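Local coordinates for proton-dependent oligopeptide transporter family protein (Xanthomonas campestris, PDB 6EI3) that probably couples the movement of protons to the uptake of small peptides across the membrane, as a POT-family member of the major facilitator superfamily, at residues S304-K309 / A404-G409. Residues are numbered along the deposited sequence; the frame is centred on the assembly and turned at random.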
ATOM      1  N   SER A 304       4.647   1.259  -6.870  1.00 22.96           N
ATOM      2  CA  SER A 304       4.851   2.527  -7.583  1.00 23.44           C
ATOM      3  C   SER A 304       3.938   2.537  -8.788  1.00 26.47           C
ATOM      4  O   SER A 304       3.314   3.539  -9.074  1.00 27.99           O
ATOM      5  CB  SER A 304       6.294   2.649  -8.092  1.00 24.64           C
ATOM      6  OG  SER A 304       7.198   2.611  -7.013  1.00 28.07           O
ATOM      7  N   LEU A 305       3.884   1.423  -9.499  1.00 24.40           N
ATOM      8  CA  LEU A 305       3.087   1.257 -10.711  1.00 26.82           C
ATOM      9  C   LEU A 305       1.612   1.020 -10.411  1.00 30.41           C
ATOM     10  O   LEU A 305       0.738   1.540 -11.105  1.00 30.69           O
ATOM     11  CB  LEU A 305       3.674   0.089 -11.528  1.00 27.90           C
ATOM     12  CG  LEU A 305       4.804   0.463 -12.510  1.00 33.47           C
ATOM     13  CD1 LEU A 305       6.115   0.811 -11.798  1.00 32.66           C
ATOM     14  CD2 LEU A 305       5.080  -0.676 -13.465  1.00 35.71           C
ATOM     15  N   PHE A 306       1.334   0.263  -9.353  1.00 25.38           N
ATOM     16  CA  PHE A 306      -0.032  -0.079  -8.990  1.00 23.71           C
ATOM     17  C   PHE A 306      -0.856   1.123  -8.499  1.00 27.34           C
ATOM     18  O   PHE A 306      -1.975   1.306  -8.969  1.00 26.03           O
ATOM     19  CB  PHE A 306      -0.028  -1.238  -7.962  1.00 24.24           C
ATOM     20  CG  PHE A 306      -1.407  -1.708  -7.569  1.00 25.20           C
ATOM     21  CD1 PHE A 306      -2.201  -2.409  -8.465  1.00 26.90           C
ATOM     22  CD2 PHE A 306      -1.908  -1.455  -6.293  1.00 27.48           C
ATOM     23  CE1 PHE A 306      -3.488  -2.822  -8.104  1.00 28.14           C
ATOM     24  CE2 PHE A 306      -3.193  -1.866  -5.937  1.00 29.71           C
ATOM     25  CZ  PHE A 306      -3.972  -2.553  -6.843  1.00 26.57           C
ATOM     26  N   ASP A 307      -0.320   1.924  -7.555  1.00 25.03           N
ATOM     27  CA  ASP A 307      -1.055   3.056  -6.958  1.00 24.43           C
ATOM     28  C   ASP A 307      -1.293   4.244  -7.923  1.00 27.10           C
ATOM     29  O   ASP A 307      -2.185   5.056  -7.683  1.00 25.97           O
ATOM     30  CB  ASP A 307      -0.404   3.502  -5.634  1.00 26.33           C
ATOM     31  CG  ASP A 307      -0.810   2.564  -4.486  1.00 44.73           C
ATOM     32  OD1 ASP A 307      -1.994   2.143  -4.449  1.00 45.99           O
ATOM     33  OD2 ASP A 307       0.057   2.241  -3.641  1.00 47.46           O
ATOM     34  N   GLN A 308      -0.567   4.288  -9.045  1.00 22.72           N
ATOM     35  CA  GLN A 308      -0.738   5.327 -10.065  1.00 21.50           C
ATOM     36  C   GLN A 308      -2.003   5.140 -10.935  1.00 24.02           C
ATOM     37  O   GLN A 308      -2.327   6.019 -11.722  1.00 22.82           O
ATOM     38  CB  GLN A 308       0.518   5.456 -10.915  1.00 22.27           C
ATOM     39  CG  GLN A 308       1.657   6.168 -10.212  1.00 22.40           C
ATOM     40  CD  GLN A 308       2.800   6.351 -11.171  1.00 31.47           C
ATOM     41  OE1 GLN A 308       2.799   7.266 -12.011  1.00 25.40           O
ATOM     42  NE2 GLN A 308       3.746   5.424 -11.140  1.00 21.49           N
ATOM     43  N   LYS A 309      -2.763   4.055 -10.749  1.00 21.46           N
ATOM     44  CA  LYS A 309      -4.031   3.916 -11.484  1.00 21.47           C
ATOM     45  C   LYS A 309      -5.062   4.986 -11.016  1.00 26.85           C
ATOM     46  O   LYS A 309      -5.977   5.360 -11.771  1.00 26.15           O
ATOM     47  CB  LYS A 309      -4.590   2.484 -11.413  1.00 21.85           C
ATOM     48  CG  LYS A 309      -4.971   2.020 -10.036  1.00 34.59           C
ATOM     49  CD  LYS A 309      -5.092   0.496  -9.976  1.00 38.11           C
ATOM     50  CE  LYS A 309      -5.742   0.063  -8.687  1.00 34.64           C
ATOM     51  NZ  LYS A 309      -4.990   0.533  -7.496  1.00 38.18           N
ATOM     52  N   ALA A 404      -6.111  -4.955 -17.272  1.00 26.72           N
ATOM     53  CA  ALA A 404      -6.032  -6.422 -17.277  1.00 27.46           C
ATOM     54  C   ALA A 404      -4.625  -6.881 -16.939  1.00 30.88           C
ATOM     55  O   ALA A 404      -4.443  -7.735 -16.066  1.00 29.97           O
ATOM     56  CB  ALA A 404      -6.463  -6.981 -18.638  1.00 28.32           C
ATOM     57  N   LEU A 405      -3.626  -6.282 -17.607  1.00 28.29           N
ATOM     58  CA  LEU A 405      -2.224  -6.625 -17.401  1.00 27.37           C
ATOM     59  C   LEU A 405      -1.787  -6.326 -15.977  1.00 28.90           C
ATOM     60  O   LEU A 405      -1.228  -7.211 -15.320  1.00 26.24           O
ATOM     61  CB  LEU A 405      -1.322  -5.906 -18.426  1.00 27.44           C
ATOM     62  CG  LEU A 405      -1.485  -6.354 -19.892  1.00 32.95           C
ATOM     63  CD1 LEU A 405      -0.975  -5.298 -20.838  1.00 32.48           C
ATOM     64  CD2 LEU A 405      -0.799  -7.724 -20.157  1.00 36.77           C
ATOM     65  N   LEU A 406      -2.105  -5.105 -15.480  1.00 26.56           N
ATOM     66  CA  LEU A 406      -1.730  -4.675 -14.124  1.00 25.61           C
ATOM     67  C   LEU A 406      -2.400  -5.502 -13.009  1.00 25.77           C
ATOM     68  O   LEU A 406      -1.739  -5.817 -12.020  1.00 23.04           O
ATOM     69  CB  LEU A 406      -1.971  -3.169 -13.922  1.00 25.02           C
ATOM     70  CG  LEU A 406      -1.669  -2.588 -12.522  1.00 29.09           C
ATOM     71  CD1 LEU A 406      -0.158  -2.630 -12.187  1.00 28.29           C
ATOM     72  CD2 LEU A 406      -2.224  -1.193 -12.385  1.00 29.56           C
ATOM     73  N   THR A 407      -3.709  -5.808 -13.164  1.00 22.48           N
ATOM     74  CA  THR A 407      -4.468  -6.591 -12.194  1.00 22.85           C
ATOM     75  C   THR A 407      -3.986  -8.034 -12.186  1.00 28.22           C
ATOM     76  O   THR A 407      -3.939  -8.653 -11.110  1.00 27.25           O
ATOM     77  CB  THR A 407      -5.976  -6.434 -12.384  1.00 27.99           C
ATOM     78  OG1 THR A 407      -6.251  -5.029 -12.398  1.00 26.98           O
ATOM     79  CG2 THR A 407      -6.761  -7.085 -11.234  1.00 26.26           C
ATOM     80  N   PHE A 408      -3.578  -8.548 -13.377  1.00 25.55           N
ATOM     81  CA  PHE A 408      -2.973  -9.879 -13.482  1.00 26.38           C
ATOM     82  C   PHE A 408      -1.671  -9.866 -12.659  1.00 31.03           C
ATOM     83  O   PHE A 408      -1.467 -10.754 -11.825  1.00 31.69           O
ATOM     84  CB  PHE A 408      -2.711 -10.287 -14.952  1.00 28.66           C
ATOM     85  CG  PHE A 408      -2.236 -11.714 -15.128  1.00 30.99           C
ATOM     86  CD1 PHE A 408      -3.008 -12.786 -14.682  1.00 34.33           C
ATOM     87  CD2 PHE A 408      -1.055 -11.992 -15.806  1.00 33.82           C
ATOM     88  CE1 PHE A 408      -2.582 -14.111 -14.876  1.00 35.58           C
ATOM     89  CE2 PHE A 408      -0.625 -13.315 -15.989  1.00 36.70           C
ATOM     90  CZ  PHE A 408      -1.392 -14.359 -15.526  1.00 34.65           C
ATOM     91  N   GLY A 409      -0.867  -8.813 -12.822  1.00 27.84           N
ATOM     92  CA  GLY A 409       0.359  -8.646 -12.050  1.00 27.28           C
ATOM     93  C   GLY A 409       0.085  -8.597 -10.556  1.00 29.97           C
ATOM     94  O   GLY A 409       0.742  -9.298  -9.783  1.00 30.38           O
TER
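Leu406 alone carries the touch from helix 400-424 to Leu305, Phe306 and Lys309, a helix-helix contact in the buried interior of this major facilitator superfamily transporter. Residues 304-309 run from the C-terminal part of helix 281-306 into a 3-10 segment at 308-309. Along 404-409, Leu405 and Leu406 both pack on Ala377 of helix 363-389. Leu406 points at the other segment, and its CA lies 7.1 Å from the CA of Phe306. Its CG stands anti to the backbone N (chi1 178°), which sends the side chain toward Phe306. Leu406 CD1 rests 4.1 Å from Phe306 CA. Leu406 CG meets the Phe306 ring at its edge, near the ring plane, 4.1 Å from Phe306 CD1. Leu406 CD2 touches both Phe306 CD1 and Lys309 CD, each at 4.1 Å, and lies 4.2 Å from Leu305 O. Thr407 looks to helix 334-357, where its OG1 bonds with Asn335. The contact buries 163 Å² in all and is mainly apolar. The Lys309 chain bends at the end (chi4 -58°), and NZ sits 3.3 Å above the plane of the Phe306 ring, offset toward the rim. From there Lys309 NZ makes a weak hydrogen bond of 3.4 Å to Phe306 O.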